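Alpha-amylase inhibitor 0.19 (Triticum aestivum, PDB 1HSS) inhibits alpha-amylases, animal enzymes among them, as a secreted, disulfide-rich homodimer of the cereal trypsin/alpha-amylase inhibitor family. Local coordinates at residues A[17-23]-A[40-45]; A[24-29]-A[79-83]. All blocks are in the same frame, centred on the assembly; numbering follows the deposited sequence.

Contact 1 (A[17-23]-A[40-45])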
loop_
_atom_site.group_PDB
_atom_site.type_symbol
_atom_site.label_atom_id
_atom_site.label_comp_id
_atom_site.label_asym_id
_atom_site.label_seq_id
_atom_site.Cartn_x
_atom_site.Cartn_y
_atom_site.Cartn_z
ATOM N N LEU A 17 4.697 0.301 -17.399
ATOM C CA LEU A 17 3.963 1.346 -16.667
ATOM C C LEU A 17 4.652 2.715 -16.626
ATOM O O LEU A 17 4.874 3.275 -15.556
ATOM C CB LEU A 17 3.675 0.890 -15.237
ATOM C CG LEU A 17 3.085 -0.505 -15.133
ATOM C CD1 LEU A 17 3.023 -0.923 -13.704
ATOM C CD2 LEU A 17 1.728 -0.539 -15.762
ATOM N N PRO A 18 4.864 3.333 -17.801
ATOM C CA PRO A 18 5.462 4.668 -17.897
ATOM C C PRO A 18 4.750 5.705 -17.027
ATOM O O PRO A 18 5.395 6.541 -16.390
ATOM C CB PRO A 18 5.329 5.006 -19.375
ATOM C CG PRO A 18 5.248 3.702 -20.045
ATOM C CD PRO A 18 4.487 2.819 -19.128
ATOM N N ALA A 19 3.421 5.615 -16.970
ATOM C CA ALA A 19 2.605 6.588 -16.255
ATOM C C ALA A 19 2.698 6.426 -14.748
ATOM O O ALA A 19 2.355 7.326 -13.999
ATOM C CB ALA A 19 1.181 6.452 -16.685
ATOM N N CYS A 20 3.140 5.264 -14.298
ATOM C CA CYS A 20 3.193 5.009 -12.871
ATOM C C CYS A 20 4.503 5.443 -12.263
ATOM O O CYS A 20 4.616 5.566 -11.052
ATOM C CB CYS A 20 2.938 3.523 -12.566
ATOM S SG CYS A 20 1.269 2.971 -13.039
ATOM N N ARG A 21 5.492 5.690 -13.105
ATOM C CA ARG A 21 6.812 6.026 -12.624
ATOM C C ARG A 21 6.815 7.407 -11.966
ATOM O O ARG A 21 7.340 7.586 -10.865
ATOM C CB ARG A 21 7.818 5.922 -13.783
ATOM C CG ARG A 21 8.154 4.466 -14.073
ATOM C CD ARG A 21 8.177 4.032 -15.523
ATOM N NE ARG A 21 9.537 3.715 -15.944
ATOM C CZ ARG A 21 10.015 2.507 -16.246
ATOM N NH1 ARG A 21 9.227 1.513 -16.611
ATOM N NH2 ARG A 21 11.321 2.368 -16.385
ATOM N N PRO A 22 6.118 8.377 -12.569
ATOM C CA PRO A 22 5.988 9.667 -11.898
ATOM C C PRO A 22 5.118 9.623 -10.638
ATOM O O PRO A 22 5.357 10.349 -9.694
ATOM C CB PRO A 22 5.389 10.565 -12.982
ATOM C CG PRO A 22 4.815 9.629 -13.986
ATOM C CD PRO A 22 5.767 8.491 -13.993
ATOM N N LEU A 23 4.104 8.770 -10.630
ATOM C CA LEU A 23 3.296 8.554 -9.445
ATOM C C LEU A 23 4.149 8.077 -8.274
ATOM O O LEU A 23 4.070 8.632 -7.189
ATOM C CB LEU A 23 2.229 7.516 -9.738
ATOM C CG LEU A 23 1.415 7.142 -8.502
ATOM C CD1 LEU A 23 0.627 8.353 -8.062
ATOM C CD2 LEU A 23 0.470 5.984 -8.800
ATOM N N ASP A 40 -3.832 8.165 -14.964
ATOM C CA ASP A 40 -3.111 7.595 -16.086
ATOM C C ASP A 40 -2.315 6.366 -15.682
ATOM O O ASP A 40 -2.262 5.389 -16.436
ATOM C CB ASP A 40 -2.176 8.629 -16.701
ATOM C CG ASP A 40 -2.911 9.653 -17.549
ATOM O OD1 ASP A 40 -4.070 9.416 -17.935
ATOM O OD2 ASP A 40 -2.317 10.690 -17.859
ATOM N N CYS A 41 -1.811 6.358 -14.448
ATOM C CA CYS A 41 -1.184 5.155 -13.914
ATOM C C CYS A 41 -2.160 4.010 -13.747
ATOM O O CYS A 41 -1.922 2.923 -14.224
ATOM C CB CYS A 41 -0.533 5.441 -12.577
ATOM S SG CYS A 41 0.030 3.933 -11.747
ATOM N N CYS A 42 -3.295 4.283 -13.133
ATOM C CA CYS A 42 -4.307 3.257 -12.907
ATOM C C CYS A 42 -4.877 2.699 -14.198
ATOM O O CYS A 42 -5.173 1.513 -14.293
ATOM C CB CYS A 42 -5.444 3.835 -12.053
ATOM S SG CYS A 42 -4.850 4.326 -10.414
ATOM N N GLN A 43 -5.091 3.587 -15.162
ATOM C CA GLN A 43 -5.515 3.228 -16.514
ATOM C C GLN A 43 -4.601 2.194 -17.166
ATOM O O GLN A 43 -5.067 1.201 -17.728
ATOM C CB GLN A 43 -5.557 4.492 -17.365
ATOM C CG GLN A 43 -5.477 4.278 -18.869
ATOM C CD GLN A 43 -6.823 4.010 -19.509
ATOM O OE1 GLN A 43 -7.801 3.682 -18.832
ATOM N NE2 GLN A 43 -6.860 4.061 -20.835
ATOM N N GLN A 44 -3.298 2.442 -17.098
ATOM C CA GLN A 44 -2.285 1.478 -17.521
ATOM C C GLN A 44 -2.285 0.155 -16.734
ATOM O O GLN A 44 -2.189 -0.913 -17.335
ATOM C CB GLN A 44 -0.899 2.122 -17.446
ATOM C CG GLN A 44 -0.416 2.701 -18.767
ATOM C CD GLN A 44 0.838 3.576 -18.648
ATOM O OE1 GLN A 44 1.626 3.468 -17.700
ATOM N NE2 GLN A 44 1.020 4.453 -19.621
ATOM N N LEU A 45 -2.410 0.213 -15.405
ATOM C CA LEU A 45 -2.561 -1.001 -14.596
ATOM C C LEU A 45 -3.831 -1.787 -14.927
ATOM O O LEU A 45 -3.783 -3.008 -15.058
ATOM C CB LEU A 45 -2.546 -0.679 -13.100
ATOM C CG LEU A 45 -1.181 -0.721 -12.403
ATOM C CD1 LEU A 45 -1.300 -0.192 -10.995
ATOM C CD2 LEU A 45 -0.612 -2.141 -12.410
#

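Contact 2 (A[24-29]-A[79-83])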
loop_
_atom_site.group_PDB
_atom_site.type_symbol
_atom_site.label_atom_id
_atom_site.label_comp_id
_atom_site.label_asym_id
_atom_site.label_seq_id
_atom_site.Cartn_x
_atom_site.Cartn_y
_atom_site.Cartn_z
ATOM N N LEU A 24 4.941 7.027 -8.496
ATOM C CA LEU A 24 5.816 6.450 -7.473
ATOM C C LEU A 24 6.843 7.450 -6.899
ATOM O O LEU A 24 7.092 7.474 -5.698
ATOM C CB LEU A 24 6.525 5.212 -8.046
ATOM C CG LEU A 24 7.578 4.540 -7.157
ATOM C CD1 LEU A 24 6.996 4.187 -5.775
ATOM C CD2 LEU A 24 8.108 3.313 -7.847
ATOM N N ARG A 25 7.381 8.320 -7.745
ATOM C CA ARG A 25 8.312 9.360 -7.308
ATOM C C ARG A 25 7.703 10.465 -6.459
ATOM O O ARG A 25 8.379 11.000 -5.582
ATOM C CB ARG A 25 9.015 9.975 -8.507
ATOM C CG ARG A 25 10.118 9.100 -9.034
ATOM C CD ARG A 25 11.140 9.941 -9.727
ATOM N NE ARG A 25 10.973 9.841 -11.161
ATOM C CZ ARG A 25 11.710 9.046 -11.934
ATOM N NH1 ARG A 25 12.827 8.479 -11.448
ATOM N NH2 ARG A 25 11.363 8.867 -13.210
ATOM N N LEU A 26 6.440 10.808 -6.726
ATOM C CA LEU A 26 5.660 11.714 -5.872
ATOM C C LEU A 26 5.236 11.066 -4.547
ATOM O O LEU A 26 5.420 11.621 -3.460
ATOM C CB LEU A 26 4.405 12.196 -6.609
ATOM C CG LEU A 26 4.571 13.146 -7.799
ATOM C CD1 LEU A 26 3.279 13.193 -8.624
ATOM C CD2 LEU A 26 4.945 14.524 -7.284
ATOM N N GLN A 27 4.690 9.868 -4.641
ATOM C CA GLN A 27 4.259 9.179 -3.460
ATOM C C GLN A 27 5.366 8.851 -2.485
ATOM O O GLN A 27 5.129 8.891 -1.285
ATOM C CB GLN A 27 3.559 7.897 -3.829
ATOM C CG GLN A 27 2.200 8.090 -4.417
ATOM C CD GLN A 27 1.485 6.768 -4.545
ATOM O OE1 GLN A 27 0.421 6.571 -3.963
ATOM N NE2 GLN A 27 2.110 5.820 -5.230
ATOM N N CYS A 28 6.547 8.461 -2.965
ATOM C CA CYS A 28 7.563 7.931 -2.042
ATOM C C CYS A 28 8.197 8.946 -1.071
ATOM O O CYS A 28 8.756 8.551 -0.045
ATOM C CB CYS A 28 8.654 7.125 -2.778
ATOM S SG CYS A 28 9.762 8.053 -3.860
ATOM N N ASN A 29 7.951 10.235 -1.296
ATOM C CA ASN A 29 8.228 11.240 -0.272
ATOM C C ASN A 29 7.012 12.061 0.177
ATOM O O ASN A 29 7.163 13.157 0.722
ATOM C CB ASN A 29 9.347 12.184 -0.719
ATOM C CG ASN A 29 9.097 12.795 -2.080
ATOM O OD1 ASN A 29 10.034 13.069 -2.828
ATOM N ND2 ASN A 29 7.835 13.033 -2.404
ATOM N N ALA A 79 17.500 6.850 -8.242
ATOM C CA ALA A 79 16.263 6.718 -9.008
ATOM C C ALA A 79 15.088 7.427 -8.311
ATOM O O ALA A 79 14.152 7.891 -8.976
ATOM C CB ALA A 79 15.944 5.240 -9.242
ATOM N N PHE A 80 15.199 7.599 -6.990
ATOM C CA PHE A 80 14.118 8.167 -6.180
ATOM C C PHE A 80 14.551 9.293 -5.253
ATOM O O PHE A 80 15.037 9.050 -4.144
ATOM C CB PHE A 80 13.462 7.065 -5.374
ATOM C CG PHE A 80 12.978 5.951 -6.212
ATOM C CD1 PHE A 80 11.798 6.087 -6.924
ATOM C CD2 PHE A 80 13.786 4.852 -6.449
ATOM C CE1 PHE A 80 11.440 5.164 -7.855
ATOM C CE2 PHE A 80 13.433 3.918 -7.387
ATOM C CZ PHE A 80 12.264 4.068 -8.093
ATOM N N PRO A 81 14.441 10.549 -5.729
ATOM C CA PRO A 81 14.970 11.721 -5.019
ATOM C C PRO A 81 14.175 12.021 -3.755
ATOM O O PRO A 81 12.954 12.136 -3.796
ATOM C CB PRO A 81 14.847 12.858 -6.047
ATOM C CG PRO A 81 14.650 12.164 -7.385
ATOM C CD PRO A 81 13.874 10.930 -7.037
ATOM N N ARG A 82 14.871 12.038 -2.625
ATOM C CA ARG A 82 14.256 12.318 -1.325
ATOM C C ARG A 82 13.422 11.155 -0.777
ATOM O O ARG A 82 12.741 11.300 0.249
ATOM C CB ARG A 82 13.407 13.595 -1.389
ATOM C CG ARG A 82 14.219 14.888 -1.413
ATOM C CD ARG A 82 13.515 15.986 -2.218
ATOM N NE ARG A 82 14.254 16.340 -3.432
ATOM C CZ ARG A 82 13.781 16.214 -4.672
ATOM N NH1 ARG A 82 12.544 15.769 -4.887
ATOM N NH2 ARG A 82 14.548 16.545 -5.703
ATOM N N CYS A 83 13.618 9.970 -1.359
ATOM C CA CYS A 83 12.944 8.757 -0.902
ATOM C C CYS A 83 13.844 7.690 -0.299
ATOM O O CYS A 83 14.893 7.350 -0.846
ATOM C CB CYS A 83 12.155 8.121 -2.030
ATOM S SG CYS A 83 10.834 9.191 -2.575
#

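Contact 1 (A[17-23]-A[40-45])
Gln44 OE1 takes the backbone N-H of Ala19 at 2.9 Å from Ala19 N, in a moderately bent bond (156° at the hydrogen). The donor comes in well off the line of the C=O bond and slightly tilted from the carbonyl plane. The same oxygen lies 3.3 Å from Pro18 CD, whose ring crosses the glutamine at about a right angle, and 3.2 Å from Ala19 CB. Beyond CG the Gln44 chain runs extended, which carries its amide across from helix 35-46 to the turn that leads into helix 20-27. That turn is held from within as well, by Cys20 N bonding to Leu17 O.

Deeper in, the disulfide Cys20–Cys41 joins the two segments where their backbones come nearest, the CA atoms of Cys20 and Cys41 being 4.5 Å apart. Cys41 turns its sulfur anti to the backbone N (chi1 171°), while Cys20 places SG beside its own N; the bridge closes with a chi3 of 95°, near the relaxed right angle. Leu23 lays CD2 3.6 Å from Cys41 SG, and Leu17 CD1 meets Leu45 CD2 at 4.0 Å, those two side chains crossing almost squarely. Ile95 of helix 95-98 touches Leu23, Cys41 and Leu45. Cys41 and Cys42, which bonds Cys99, form the Cys-Cys pair characteristic of the disulfide-linked helical prolamin fold.

A covalent link with leucines around it thus lies beside one side-chain-to-backbone bond: the disulfide holds the two segments close at this point, and the glutamine satisfies an amide of the turn leading into helix 20-27.

Contact 2 (A[24-29]-A[79-83])
Leu24 opens the contact by setting CD2 3.8 Å from Phe80 CE1. One residue on, Arg25 sends its aliphatic part past the same ring, CG lying 4.0 Å from Phe80 CD1, and its CD touches Pro81 CD. A bend at chi3 then brings the guanidinium to the backbone of the loop: NH1 gives a hydrogen bond to Ala79 O at 2.9 Å, the oxygen at the edge of the guanidinium and near its plane. The bond is bent at the hydrogen (143°), and the donor lies in the carbonyl plane of Ala79.

Toward the end of the helix comes Cys28, joined to Cys83 by a disulfide with chi3 84°, one of the family's bridges, here tying a loop to a helix. Its sulfur sits between the backbone N and the carbonyl carbon (chi1 68°), and there Cys28 SG makes an apolar contact with Phe80 CB at 4.1 Å. The same SG lies 5.3 Å from the centroid of the Phe80 ring, an oblique sulfur-aromatic contact. Asn29 follows with CB 3.6 Å from Arg82 O, while its OD1 faces Arg82 CB at 3.7 Å. Here the loop makes a type II beta turn from Phe80 to Cys83, closed by Cys83 N on Phe80 O, so Phe80 and the half-cystine stand at the two ends of one turn.

The contact therefore pins the C-terminal part of helix 20-27 to the loop between helices 53-67 and 85-92. Met64 of helix 53-67 touches Leu24, Arg25 and Phe80, and the Tyr65 and Phe80 rings meet edge-to-face (T-shaped). From helix 85-92, Val88 packs on Phe80 and Cys83, while Thr91 reaches Leu24; Gln27 packs on Tyr113 of the second subunit.

From the N terminus the chain enters contact 1 at 17-23 and passes straight into the 24-29 segment of contact 2, so both draw on successive parts of helix 20-27. It then returns through helix 35-46, whose residues 40-45 close the short loop of contact 1. Only after helix 53-67 does it arrive at 79-83 and shut the much longer loop of contact 2. The two loops cross instead of nesting, because 24-29 lies inside the first and 79-83 beyond it. With centres 14 Å apart, the contacts tie the beginning of helix 20-27 to helix 35-46, and its far end to the loop before helix 85-92, each through a disulfide.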